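Poly-gamma-glutamate hydrolase (Bacillus phage phiNIT1, PDB 3A9L) is a zinc-dependent peptidase that hydrolyses the gamma-glutamyl linkages of bacterial poly-gamma-glutamate. Local coordinates at residues Phe37-Gly42 against Ser101-Lys106; Gly42-Gly47 against Tyr64-Leu69; Thr113-Leu118 against Val162-Ser167; Thr82-Pro87 against Asp150-Arg155. All blocks are in the same frame, centred on the assembly; numbering follows the deposited sequence.

Contact 1: residues Phe37-Gly42 against Ser101-Lys106; sequences FSPHAG and SFHGYK. With ZN (zinc ion), chain C.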
loop_
_atom_site.group_PDB
_atom_site.type_symbol
_atom_site.label_atom_id
_atom_site.label_comp_id
_atom_site.label_asym_id
_atom_site.label_seq_id
_atom_site.Cartn_x
_atom_site.Cartn_y
_atom_site.Cartn_z
ATOM N N PHE A 37 -0.439 5.280 11.021
ATOM C CA PHE A 37 -1.443 4.319 10.562
ATOM C C PHE A 37 -2.745 4.386 11.324
ATOM O O PHE A 37 -2.829 4.964 12.402
ATOM C CB PHE A 37 -0.866 2.893 10.586
ATOM C CG PHE A 37 -0.889 2.255 11.930
ATOM C CD1 PHE A 37 0.114 2.521 12.875
ATOM C CD2 PHE A 37 -1.926 1.400 12.274
ATOM C CE1 PHE A 37 0.066 1.924 14.144
ATOM C CE2 PHE A 37 -1.987 0.805 13.539
ATOM C CZ PHE A 37 -1.006 1.073 14.477
ATOM N N SER A 38 -3.779 3.799 10.736
ATOM C CA SER A 38 -5.043 3.650 11.421
ATOM C C SER A 38 -5.706 2.294 11.072
ATOM O O SER A 38 -5.710 1.873 9.911
ATOM C CB SER A 38 -5.971 4.826 11.135
ATOM O OG SER A 38 -7.243 4.559 11.702
ATOM N N PRO A 39 -6.219 1.584 12.096
ATOM C CA PRO A 39 -7.013 0.385 11.815
ATOM C C PRO A 39 -8.477 0.714 11.497
ATOM O O PRO A 39 -9.249 -0.177 11.091
ATOM C CB PRO A 39 -6.920 -0.412 13.119
ATOM C CG PRO A 39 -6.712 0.606 14.202
ATOM C CD PRO A 39 -5.925 1.752 13.540
ATOM N N HIS A 40 -8.834 1.978 11.729
ATOM C CA HIS A 40 -10.213 2.496 11.626
ATOM C C HIS A 40 -10.327 3.659 10.612
ATOM O O HIS A 40 -10.963 4.714 10.871
ATOM C CB HIS A 40 -10.764 2.832 13.038
ATOM C CG HIS A 40 -10.561 1.725 14.042
ATOM N ND1 HIS A 40 -10.383 1.950 15.390
ATOM C CD2 HIS A 40 -10.476 0.381 13.881
ATOM C CE1 HIS A 40 -10.186 0.805 16.015
ATOM N NE2 HIS A 40 -10.227 -0.164 15.117
ATOM N N ALA A 41 -9.713 3.460 9.440
ATOM C CA ALA A 41 -9.672 4.498 8.406
ATOM C C ALA A 41 -10.858 4.446 7.422
ATOM O O ALA A 41 -11.787 3.676 7.612
ATOM C CB ALA A 41 -8.346 4.458 7.659
ATOM N N GLY A 42 -10.809 5.294 6.390
ATOM C CA GLY A 42 -11.932 5.460 5.457
ATOM C C GLY A 42 -13.100 5.973 6.263
ATOM O O GLY A 42 -12.925 6.873 7.076
ATOM N N SER A 101 -0.590 6.038 15.949
ATOM C CA SER A 101 -1.889 5.571 15.410
ATOM C C SER A 101 -2.901 6.709 15.454
ATOM O O SER A 101 -2.825 7.536 16.324
ATOM C CB SER A 101 -2.419 4.396 16.198
ATOM O OG SER A 101 -2.655 4.739 17.552
ATOM N N PHE A 102 -3.833 6.749 14.515
ATOM C CA PHE A 102 -4.809 7.834 14.489
ATOM C C PHE A 102 -6.253 7.312 14.585
ATOM O O PHE A 102 -6.690 6.516 13.759
ATOM C CB PHE A 102 -4.639 8.688 13.228
ATOM C CG PHE A 102 -3.289 9.357 13.116
ATOM C CD1 PHE A 102 -2.169 8.653 12.651
ATOM C CD2 PHE A 102 -3.138 10.680 13.487
ATOM C CE1 PHE A 102 -0.900 9.282 12.550
ATOM C CE2 PHE A 102 -1.893 11.321 13.376
ATOM C CZ PHE A 102 -0.777 10.610 12.927
ATOM N N HIS A 103 -6.993 7.830 15.562
ATOM C CA HIS A 103 -8.340 7.341 15.903
ATOM C C HIS A 103 -9.368 8.413 15.985
ATOM O O HIS A 103 -9.060 9.598 16.187
ATOM C CB HIS A 103 -8.327 6.568 17.221
ATOM C CG HIS A 103 -7.701 5.213 17.107
ATOM N ND1 HIS A 103 -8.437 4.080 16.857
ATOM C CD2 HIS A 103 -6.405 4.816 17.187
ATOM C CE1 HIS A 103 -7.622 3.041 16.786
ATOM N NE2 HIS A 103 -6.387 3.460 16.989
ATOM N N GLY A 104 -10.619 8.005 15.807
ATOM C CA GLY A 104 -11.738 8.947 15.962
ATOM C C GLY A 104 -12.667 8.529 17.103
ATOM O O GLY A 104 -13.038 7.362 17.205
ATOM N N TYR A 105 -13.034 9.461 17.980
ATOM C CA TYR A 105 -14.013 9.111 19.015
ATOM C C TYR A 105 -15.170 10.091 18.921
ATOM O O TYR A 105 -15.002 11.181 18.375
ATOM C CB TYR A 105 -13.377 9.021 20.437
ATOM C CG TYR A 105 -13.085 10.354 21.095
ATOM C CD1 TYR A 105 -14.042 10.983 21.896
ATOM C CD2 TYR A 105 -11.850 10.994 20.916
ATOM C CE1 TYR A 105 -13.773 12.227 22.502
ATOM C CE2 TYR A 105 -11.571 12.233 21.526
ATOM C CZ TYR A 105 -12.535 12.837 22.314
ATOM O OH TYR A 105 -12.267 14.054 22.902
ATOM N N LYS A 106 -16.342 9.683 19.414
ATOM C CA LYS A 106 -17.552 10.485 19.333
ATOM C C LYS A 106 -17.601 11.589 20.389
ATOM O O LYS A 106 -17.598 11.344 21.603
ATOM C CB LYS A 106 -18.804 9.594 19.420
ATOM C CG LYS A 106 -20.072 10.209 18.791
ATOM C CD LYS A 106 -20.980 9.105 18.246
ATOM C CE LYS A 106 -22.008 9.631 17.268
ATOM N NZ LYS A 106 -22.908 10.633 17.896
HETATM ZN ZN ZN C . -10.491 3.807 16.546
HETATM O O HOH W 1 -11.213 5.182 18.210
#
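His-40 and His-103 both turn CG anti to the carbonyl carbon, with chi1 of -49° and -74°. These torsions bring both imidazoles to one zinc ion. His-40 ND1 binds the zinc at 2.2 Å, and His-103 ND1 binds it at 2.1 Å. The two ND1 atoms are 3.2 Å apart because they share the metal; they are not hydrogen-bonded to each other. The rings meet obliquely, their planes 75° apart. His-40 ND1 lies at the edge of the His-103 ring, near its plane. Pro-39 CG sits over the centre of the His-40 ring and also reaches His-103 CE1 at 3.7 Å, so one proline packs on both ligands. Below the site the strands run parallel, with Phe-37 bridged to Ser-101. Phe-102 N donates to Phe-37 O at 2.9 Å. Ser-101 CB lies over one face of the Phe-37 ring, offset toward its rim. After Ser-38 the chain turns a corner. Ser-38 OG, anti to its backbone N, donates to Phe-102 O at 2.9 Å, nearly along the C=O axis. Ser-38 OG in turn accepts from His-40 N at 3.0 Å, which makes an ST turn. Ser-38 therefore ties the backbone of one ligand to the neighbouring strand. Glu-45 and a water also bind the zinc, and that water also donates to Gly-104 O. His-40 NE2 bonds to Val-79 O, which fixes the rotation of its ring. ND1 is left to coordinate, and the carbonyl probably makes the imidazole a stronger zinc donor.

Contact 2: residues Gly42-Gly47 against Tyr64-Leu69; sequences GGIEVG and YLFQGL. With ZN (zinc ion), chain C.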
loop_
_atom_site.group_PDB
_atom_site.type_symbol
_atom_site.label_atom_id
_atom_site.label_comp_id
_atom_site.label_asym_id
_atom_site.label_seq_id
_atom_site.Cartn_x
_atom_site.Cartn_y
_atom_site.Cartn_z
ATOM N N GLY A 42 -10.809 5.294 6.390
ATOM C CA GLY A 42 -11.932 5.460 5.457
ATOM C C GLY A 42 -13.100 5.973 6.263
ATOM O O GLY A 42 -12.925 6.873 7.076
ATOM N N GLY A 43 -14.268 5.373 6.044
ATOM C CA GLY A 43 -15.521 5.672 6.757
ATOM C C GLY A 43 -15.697 5.185 8.206
ATOM O O GLY A 43 -16.587 5.669 8.905
ATOM N N ILE A 44 -14.866 4.254 8.685
ATOM C CA ILE A 44 -14.987 3.778 10.094
ATOM C C ILE A 44 -14.814 4.937 11.109
ATOM O O ILE A 44 -15.701 5.187 11.967
ATOM C CB ILE A 44 -14.029 2.588 10.429
ATOM C CG1 ILE A 44 -14.019 1.537 9.314
ATOM C CG2 ILE A 44 -14.392 1.953 11.792
ATOM C CD1 ILE A 44 -12.798 0.614 9.312
ATOM N N GLU A 45 -13.680 5.634 11.033
ATOM C CA GLU A 45 -13.481 6.870 11.787
ATOM C C GLU A 45 -13.019 7.983 10.860
ATOM O O GLU A 45 -11.798 8.108 10.577
ATOM C CB GLU A 45 -12.487 6.670 12.923
ATOM C CG GLU A 45 -13.170 5.984 14.107
ATOM C CD GLU A 45 -12.244 5.157 14.957
ATOM O OE1 GLU A 45 -11.030 5.443 15.009
ATOM O OE2 GLU A 45 -12.752 4.220 15.627
ATOM N N VAL A 46 -13.988 8.777 10.403
ATOM C CA VAL A 46 -13.785 9.720 9.282
ATOM C C VAL A 46 -12.769 10.779 9.593
ATOM O O VAL A 46 -12.811 11.400 10.668
ATOM C CB VAL A 46 -15.112 10.321 8.762
ATOM C CG1 VAL A 46 -14.870 11.395 7.688
ATOM C CG2 VAL A 46 -15.995 9.209 8.179
ATOM N N GLY A 47 -11.825 10.933 8.658
ATOM C CA GLY A 47 -10.736 11.895 8.743
ATOM C C GLY A 47 -9.351 11.336 9.026
ATOM O O GLY A 47 -8.339 12.030 8.838
ATOM N N TYR A 64 -0.026 2.846 6.827
ATOM C CA TYR A 64 -0.903 1.678 6.733
ATOM C C TYR A 64 -2.278 2.169 7.063
ATOM O O TYR A 64 -2.408 2.916 8.028
ATOM C CB TYR A 64 -0.518 0.615 7.750
ATOM C CG TYR A 64 -1.552 -0.489 7.851
ATOM C CD1 TYR A 64 -2.663 -0.357 8.702
ATOM C CD2 TYR A 64 -1.429 -1.644 7.111
ATOM C CE1 TYR A 64 -3.589 -1.337 8.801
ATOM C CE2 TYR A 64 -2.359 -2.651 7.217
ATOM C CZ TYR A 64 -3.432 -2.483 8.048
ATOM O OH TYR A 64 -4.378 -3.448 8.147
ATOM N N LEU A 65 -3.285 1.744 6.288
ATOM C CA LEU A 65 -4.699 2.102 6.541
ATOM C C LEU A 65 -5.638 0.943 6.287
ATOM O O LEU A 65 -5.698 0.431 5.167
ATOM C CB LEU A 65 -5.133 3.209 5.586
ATOM C CG LEU A 65 -4.465 4.550 5.548
ATOM C CD1 LEU A 65 -5.048 5.282 4.382
ATOM C CD2 LEU A 65 -4.728 5.314 6.867
ATOM N N PHE A 66 -6.380 0.525 7.303
ATOM C CA PHE A 66 -7.480 -0.437 7.097
ATOM C C PHE A 66 -8.714 0.410 7.001
ATOM O O PHE A 66 -9.086 1.064 7.981
ATOM C CB PHE A 66 -7.590 -1.445 8.264
ATOM C CG PHE A 66 -8.637 -2.508 8.056
ATOM C CD1 PHE A 66 -9.961 -2.287 8.483
ATOM C CD2 PHE A 66 -8.320 -3.739 7.481
ATOM C CE1 PHE A 66 -10.952 -3.252 8.285
ATOM C CE2 PHE A 66 -9.305 -4.705 7.290
ATOM C CZ PHE A 66 -10.625 -4.460 7.700
ATOM N N GLN A 67 -9.310 0.449 5.802
ATOM C CA GLN A 67 -10.317 1.479 5.473
ATOM C C GLN A 67 -11.703 0.891 5.277
ATOM O O GLN A 67 -11.844 -0.053 4.503
ATOM C CB GLN A 67 -9.934 2.189 4.156
ATOM C CG GLN A 67 -8.673 3.076 4.188
ATOM C CD GLN A 67 -8.664 4.098 3.047
ATOM O OE1 GLN A 67 -8.802 5.293 3.281
ATOM N NE2 GLN A 67 -8.583 3.624 1.818
ATOM N N GLY A 68 -12.713 1.461 5.959
ATOM C CA GLY A 68 -14.118 1.231 5.597
ATOM C C GLY A 68 -14.521 1.975 4.330
ATOM O O GLY A 68 -14.146 3.136 4.142
ATOM N N LEU A 69 -15.285 1.307 3.473
ATOM C CA LEU A 69 -15.687 1.829 2.158
ATOM C C LEU A 69 -17.185 1.963 1.970
ATOM O O LEU A 69 -17.648 2.443 0.917
ATOM C CB LEU A 69 -15.178 0.923 1.026
ATOM C CG LEU A 69 -13.687 0.588 0.946
ATOM C CD1 LEU A 69 -13.372 -0.235 -0.301
ATOM C CD2 LEU A 69 -12.915 1.860 0.936
HETATM ZN ZN ZN C . -10.491 3.807 16.546
HETATM O O HOH W 1 -11.213 5.182 18.210
#
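The Phe-66 ring meets Ile-44 at its edge: Ile-44 CD1 lies near the ring plane, 4.1 Å from Phe-66 CD1. The ring of Tyr-23, on the adjoining strand 23-29, also meets Phe-66, with the two planes about 20° apart. A second flat group is the Glu-45 carboxylate, which holds the zinc with both oxygens. OE1 is 2.3 Å from the metal and OE2 is 2.5 Å. Gly-104 N also donates to OE1, and this bond helps to fix how the carboxylate is turned. Ile-44 reaches the strand because CG1 stands anti to the carbonyl carbon, with chi1 -44°, and the chain then extends to carry CD1 onward. CD1 then rests against Gly-68 N at 3.5 Å. The segment 42-47 leads from strand 34-42 into helix 48-59, with Gly-47 at the N-cap position. Strand 34-42, this helix and the parallel strand 62-68 form a beta-alpha-beta crossover. The loop runs beside the end of strand 62-68, and so one ligand of the zinc site is carried on a loop fastened to the sheet. Between the two segments there is one hydrogen bond, from Gly-43 N to Gly-68 O at 2.9 Å. The bond is almost straight, at 171°, though the N-H comes from above the carbonyl plane. Gly-42 CA makes a C-H...O contact with the same oxygen at 3.5 Å. Neither Gly-42 nor Gly-68 has room for a side chain: Gly-68 O lies against one and Ile-44 CG1 against the other. Gln-67 lies alongside Gly-42, its OE1 bonded to Thr-49 OG1 and its NE2 to Asn-24 OD1.

Contact 3: residues Thr113-Leu118 against Val162-Ser167; sequences TLVGGL and VQLEIS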
loop_
_atom_site.group_PDB
_atom_site.type_symbol
_atom_site.label_atom_id
_atom_site.label_comp_id
_atom_site.label_asym_id
_atom_site.label_seq_id
_atom_site.Cartn_x
_atom_site.Cartn_y
_atom_site.Cartn_z
ATOM N N THR A 113 -8.233 16.317 21.485
ATOM C CA THR A 113 -7.400 15.167 21.193
ATOM C C THR A 113 -6.811 14.597 22.493
ATOM O O THR A 113 -6.212 15.335 23.275
ATOM C CB THR A 113 -6.262 15.526 20.212
ATOM O OG1 THR A 113 -6.835 15.974 18.965
ATOM C CG2 THR A 113 -5.371 14.311 19.967
ATOM N N LEU A 114 -6.997 13.283 22.678
ATOM C CA LEU A 114 -6.577 12.539 23.858
ATOM C C LEU A 114 -5.467 11.588 23.437
ATOM O O LEU A 114 -5.694 10.629 22.671
ATOM C CB LEU A 114 -7.763 11.775 24.489
ATOM C CG LEU A 114 -9.073 12.564 24.700
ATOM C CD1 LEU A 114 -10.226 11.643 25.069
ATOM C CD2 LEU A 114 -8.891 13.653 25.767
ATOM N N VAL A 115 -4.260 11.884 23.919
ATOM C CA VAL A 115 -3.051 11.217 23.439
ATOM C C VAL A 115 -2.533 10.234 24.493
ATOM O O VAL A 115 -2.296 10.611 25.642
ATOM C CB VAL A 115 -1.951 12.250 23.105
ATOM C CG1 VAL A 115 -0.807 11.604 22.320
ATOM C CG2 VAL A 115 -2.534 13.420 22.316
ATOM N N GLY A 116 -2.345 8.983 24.094
ATOM C CA GLY A 116 -1.767 8.000 24.995
ATOM C C GLY A 116 -0.787 7.121 24.275
ATOM O O GLY A 116 -0.209 7.515 23.259
ATOM N N GLY A 117 -0.627 5.905 24.774
ATOM C CA GLY A 117 0.353 4.993 24.231
ATOM C C GLY A 117 1.522 4.912 25.206
ATOM O O GLY A 117 1.582 5.690 26.167
ATOM N N LEU A 118 2.449 3.981 24.967
ATOM C CA LEU A 118 3.598 3.788 25.881
ATOM C C LEU A 118 4.808 4.638 25.519
ATOM O O LEU A 118 5.711 4.800 26.339
ATOM C CB LEU A 118 3.991 2.295 25.989
ATOM C CG LEU A 118 2.989 1.412 26.756
ATOM C CD1 LEU A 118 3.284 -0.043 26.511
ATOM C CD2 LEU A 118 2.915 1.759 28.282
ATOM N N VAL A 162 2.273 5.607 20.124
ATOM C CA VAL A 162 1.541 6.805 20.566
ATOM C C VAL A 162 0.196 6.798 19.877
ATOM O O VAL A 162 0.112 6.842 18.646
ATOM C CB VAL A 162 2.249 8.130 20.178
ATOM C CG1 VAL A 162 1.322 9.339 20.366
ATOM C CG2 VAL A 162 3.544 8.315 20.943
ATOM N N GLN A 163 -0.856 6.795 20.669
ATOM C CA GLN A 163 -2.187 6.763 20.141
ATOM C C GLN A 163 -2.840 8.164 20.202
ATOM O O GLN A 163 -2.850 8.813 21.271
ATOM C CB GLN A 163 -3.031 5.746 20.938
ATOM C CG GLN A 163 -4.450 5.688 20.421
ATOM C CD GLN A 163 -5.345 4.752 21.212
ATOM O OE1 GLN A 163 -5.626 3.664 20.761
ATOM N NE2 GLN A 163 -5.820 5.199 22.392
ATOM N N LEU A 164 -3.405 8.622 19.084
ATOM C CA LEU A 164 -4.222 9.834 19.119
ATOM C C LEU A 164 -5.691 9.503 18.940
ATOM O O LEU A 164 -6.065 8.830 18.014
ATOM C CB LEU A 164 -3.808 10.870 18.054
ATOM C CG LEU A 164 -2.446 11.581 18.165
ATOM C CD1 LEU A 164 -1.294 10.631 17.908
ATOM C CD2 LEU A 164 -2.377 12.754 17.172
ATOM N N GLU A 165 -6.533 9.993 19.831
ATOM C CA GLU A 165 -7.965 9.740 19.679
ATOM C C GLU A 165 -8.614 11.100 19.482
ATOM O O GLU A 165 -8.642 11.915 20.415
ATOM C CB GLU A 165 -8.494 8.988 20.909
ATOM C CG GLU A 165 -8.159 7.450 20.945
ATOM C CD GLU A 165 -9.279 6.551 20.434
ATOM O OE1 GLU A 165 -10.324 7.054 20.031
ATOM O OE2 GLU A 165 -9.108 5.323 20.407
ATOM N N ILE A 166 -9.094 11.351 18.251
ATOM C CA ILE A 166 -9.541 12.661 17.848
ATOM C C ILE A 166 -11.071 12.730 17.803
ATOM O O ILE A 166 -11.721 11.912 17.154
ATOM C CB ILE A 166 -8.928 13.033 16.464
ATOM C CG1 ILE A 166 -7.471 12.528 16.378
ATOM C CG2 ILE A 166 -8.977 14.530 16.237
ATOM C CD1 ILE A 166 -6.834 12.882 15.060
ATOM N N SER A 167 -11.628 13.713 18.492
ATOM C CA SER A 167 -13.083 13.833 18.649
ATOM C C SER A 167 -13.738 14.140 17.304
ATOM O O SER A 167 -13.106 14.720 16.418
ATOM C CB SER A 167 -13.432 14.938 19.643
ATOM O OG SER A 167 -13.185 16.207 19.058
HETATM O O HOH W 2 -5.160 8.041 23.077
#
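Val-115 overlaps Val-162 through one methyl each, CG1 to CG1 at 3.7 Å. Both methyls are anti to their own backbone N, and the two side chains cross obliquely. Val-115 CG1 also comes near Leu-164 CG, more loosely. On the same face, Thr-113 and Ile-166 lie side by side and point the same way, with Thr-113 OG1 3.8 Å from Ile-166 CG2. That hydroxyl bonds to Tyr-195 OH of helix 190-209, while helix 120-132 covers Val-115 and Val-162. Strands 113-116 and 162-167 run antiparallel, their axes at 163°. Leu-114 with Glu-165 and Gly-116 with Gln-163 are the hydrogen-bonded pairs. Leu-114 N donates to Glu-165 O at 3.1 Å, in the carbonyl plane and nearly straight at 172°. Gln-163 N meets Gly-116 O at 2.8 Å from well above that carbonyl's plane. The pairing ends at Gly-117, packed too close to Val-162 CA for a side chain. On the other face, Gln-163 runs extended, and its NE2 donates to a water at 3.0 Å. The water probably donates to Leu-114 O, 2.7 Å away. Gln-163 OE1 accepts from Asn-151 ND2, so both ends of the amide are held. Glu-165 bends at chi2, and its carboxylate leads away toward His-103 and the zinc. The paired strands thus fix the base of a carboxylate beside the metal site, where the zinc would probably favour its charged form.

Contact 4: residues Thr82-Pro87 against Asp150-Arg155; sequences THFDEP and DNIVNR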
loop_
_atom_site.group_PDB
_atom_site.type_symbol
_atom_site.label_atom_id
_atom_site.label_comp_id
_atom_site.label_asym_id
_atom_site.label_seq_id
_atom_site.Cartn_x
_atom_site.Cartn_y
_atom_site.Cartn_z
ATOM N N THR A 82 -6.891 -3.196 20.619
ATOM C CA THR A 82 -6.355 -4.328 21.370
ATOM C C THR A 82 -6.616 -5.702 20.695
ATOM O O THR A 82 -6.038 -6.690 21.116
ATOM C CB THR A 82 -6.957 -4.407 22.771
ATOM O OG1 THR A 82 -8.373 -4.538 22.638
ATOM C CG2 THR A 82 -6.602 -3.167 23.614
ATOM N N HIS A 83 -7.505 -5.756 19.699
ATOM C CA HIS A 83 -7.955 -7.022 19.064
ATOM C C HIS A 83 -7.585 -7.042 17.585
ATOM O O HIS A 83 -7.845 -8.014 16.854
ATOM C CB HIS A 83 -9.473 -7.196 19.208
ATOM C CG HIS A 83 -9.919 -7.397 20.618
ATOM N ND1 HIS A 83 -11.209 -7.737 20.948
ATOM C CD2 HIS A 83 -9.235 -7.342 21.785
ATOM C CE1 HIS A 83 -11.305 -7.874 22.257
ATOM N NE2 HIS A 83 -10.119 -7.643 22.789
ATOM N N PHE A 84 -6.952 -5.959 17.167
ATOM C CA PHE A 84 -6.772 -5.718 15.750
ATOM C C PHE A 84 -5.535 -6.444 15.339
ATOM O O PHE A 84 -4.425 -6.179 15.820
ATOM C CB PHE A 84 -6.699 -4.231 15.421
ATOM C CG PHE A 84 -6.594 -3.947 13.936
ATOM C CD1 PHE A 84 -5.355 -3.916 13.315
ATOM C CD2 PHE A 84 -7.729 -3.715 13.179
ATOM C CE1 PHE A 84 -5.246 -3.651 11.974
ATOM C CE2 PHE A 84 -7.630 -3.456 11.828
ATOM C CZ PHE A 84 -6.398 -3.403 11.234
ATOM N N ASP A 85 -5.759 -7.381 14.442
ATOM C CA ASP A 85 -4.744 -8.368 14.135
ATOM C C ASP A 85 -4.550 -8.576 12.626
ATOM O O ASP A 85 -4.032 -9.591 12.215
ATOM C CB ASP A 85 -5.064 -9.694 14.871
ATOM C CG ASP A 85 -6.229 -10.468 14.254
ATOM O OD1 ASP A 85 -7.115 -9.854 13.664
ATOM O OD2 ASP A 85 -6.265 -11.711 14.398
ATOM N N GLU A 86 -4.929 -7.598 11.808
ATOM C CA GLU A 86 -4.756 -7.751 10.368
ATOM C C GLU A 86 -3.280 -8.123 10.123
ATOM O O GLU A 86 -2.366 -7.409 10.575
ATOM C CB GLU A 86 -5.186 -6.474 9.656
ATOM C CG GLU A 86 -5.388 -6.592 8.156
ATOM C CD GLU A 86 -4.075 -6.590 7.443
ATOM O OE1 GLU A 86 -3.303 -5.635 7.664
ATOM O OE2 GLU A 86 -3.780 -7.594 6.752
ATOM N N PRO A 87 -3.029 -9.250 9.438
ATOM C CA PRO A 87 -1.646 -9.703 9.402
ATOM C C PRO A 87 -0.644 -8.734 8.751
ATOM O O PRO A 87 0.516 -8.680 9.161
ATOM C CB PRO A 87 -1.732 -11.030 8.620
ATOM C CG PRO A 87 -2.997 -10.972 7.909
ATOM C CD PRO A 87 -3.916 -10.279 8.885
ATOM N N ASP A 150 -1.213 -5.198 24.162
ATOM C CA ASP A 150 -2.066 -5.621 23.046
ATOM C C ASP A 150 -2.355 -4.521 22.035
ATOM O O ASP A 150 -2.372 -4.789 20.842
ATOM C CB ASP A 150 -3.402 -6.100 23.552
ATOM C CG ASP A 150 -3.290 -7.334 24.431
ATOM O OD1 ASP A 150 -2.331 -8.120 24.262
ATOM O OD2 ASP A 150 -4.202 -7.521 25.273
ATOM N N ASN A 151 -2.645 -3.311 22.504
ATOM C CA ASN A 151 -2.983 -2.232 21.576
ATOM C C ASN A 151 -2.041 -2.207 20.353
ATOM O O ASN A 151 -0.838 -1.958 20.487
ATOM C CB ASN A 151 -3.000 -0.874 22.289
ATOM C CG ASN A 151 -3.603 0.239 21.416
ATOM O OD1 ASN A 151 -3.148 0.480 20.287
ATOM N ND2 ASN A 151 -4.623 0.926 21.939
ATOM N N ILE A 152 -2.578 -2.465 19.169
ATOM C CA ILE A 152 -1.727 -2.479 17.954
ATOM C C ILE A 152 -0.553 -1.458 17.921
ATOM O O ILE A 152 0.566 -1.827 17.544
ATOM C CB ILE A 152 -2.542 -2.417 16.634
ATOM C CG1 ILE A 152 -1.618 -2.536 15.406
ATOM C CG2 ILE A 152 -3.389 -1.139 16.543
ATOM C CD1 ILE A 152 -0.884 -3.882 15.272
ATOM N N VAL A 153 -0.793 -0.210 18.326
ATOM C CA VAL A 153 0.256 0.825 18.334
ATOM C C VAL A 153 1.513 0.492 19.165
ATOM O O VAL A 153 2.617 0.876 18.776
ATOM C CB VAL A 153 -0.274 2.262 18.693
ATOM C CG1 VAL A 153 -0.208 2.481 20.168
ATOM C CG2 VAL A 153 0.580 3.323 17.992
ATOM N N ASN A 154 1.366 -0.264 20.261
ATOM C CA ASN A 154 2.535 -0.679 21.079
ATOM C C ASN A 154 3.164 -2.000 20.603
ATOM O O ASN A 154 4.006 -2.617 21.319
ATOM C CB ASN A 154 2.129 -0.832 22.552
ATOM C CG ASN A 154 1.567 0.457 23.150
ATOM O OD1 ASN A 154 2.028 1.582 22.841
ATOM N ND2 ASN A 154 0.514 0.302 23.980
ATOM N N ARG A 155 2.763 -2.443 19.411
ATOM C CA ARG A 155 3.342 -3.654 18.860
ATOM C C ARG A 155 4.303 -3.312 17.714
ATOM O O ARG A 155 4.643 -4.176 16.902
ATOM C CB ARG A 155 2.267 -4.636 18.417
ATOM C CG ARG A 155 1.288 -4.996 19.534
ATOM C CD ARG A 155 0.270 -5.955 19.006
ATOM N NE ARG A 155 0.894 -7.204 18.572
ATOM C CZ ARG A 155 0.260 -8.147 17.883
ATOM N NH1 ARG A 155 -1.027 -8.006 17.567
ATOM N NH2 ARG A 155 0.909 -9.252 17.539
HETATM O O HOH W 3 -3.012 -5.874 18.338
#
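Thr-82 and Asp-150 stand with their CB atoms 4.0 Å apart, where the two loops come close at their exposed end. Asp-150 points its CB toward the other loop and rests it on Thr-82 O at 3.6 Å. Thr-82 OG1 takes the crowded position between the backbone N and the carbonyl carbon, with chi1 59°. Its methyl CG2 then stands beside the backbone N and reaches Asn-151 N at 4.1 Å. Deeper in, Phe-84 and Ile-152 form the apolar part. Ile-152 CG1 approaches the Phe-84 ring obliquely, 4.5 Å from CD1, so the packing is loose. Arg-155 also points in, but its guanidinium does not meet Phe-84 O directly. A water lies at the guanidinium edge, in its plane, and links three groups. It accepts from Arg-155 NH1 at 3.0 Å. It is 2.9 Å from Phe-84 O and 2.8 Å from Asp-150 O, and probably donates to them, though other acceptors may compete. Water thus bridges the two segments, and a backbone hydrogen bond between Ile-152 and Ser-81 adds a direct link beside them. Asn-151 turns its CB away from the other loop, and its OD1 accepts from Val-153 N at 3.1 Å, on a lone pair. This is an Asx turn, and it leads into the short 3-10 segment 152-153. The two loops lie against the sheet near the zinc site: Phe-84 touches Pro-39 of strand 34-42 and Ile-10 of helix 10-16, while Ile-152 touches Phe-37 of that strand and Leu-93 of helix 87-94.

In the fold
After helix 10-16 and strand 23-29 comes strand 34-42. Contact 2 closes the shortest loop, through helix 48-59 and back to strand 62-68. It lies within the longer loop that contact 1 closes when strand 98-105 returns beside strand 34-42. The two share Gly-42 and the zinc site. Contact 4 starts at 82-87, inside the contact 1 loop, and ends at 150-155 beyond it, so these two cross. Contact 3 opens after contact 1 closes and also crosses contact 4. Contacts 1, 2 and 3 lie on one mixed sheet; neighbouring strands 98-105 and 162-167 link 1 and 3. Contact 4 ties nearby loops to contacts 1 (Val-153 with Ser-101), 2 (Glu-86 with Tyr-64) and 3 (Asn-154 with Leu-118).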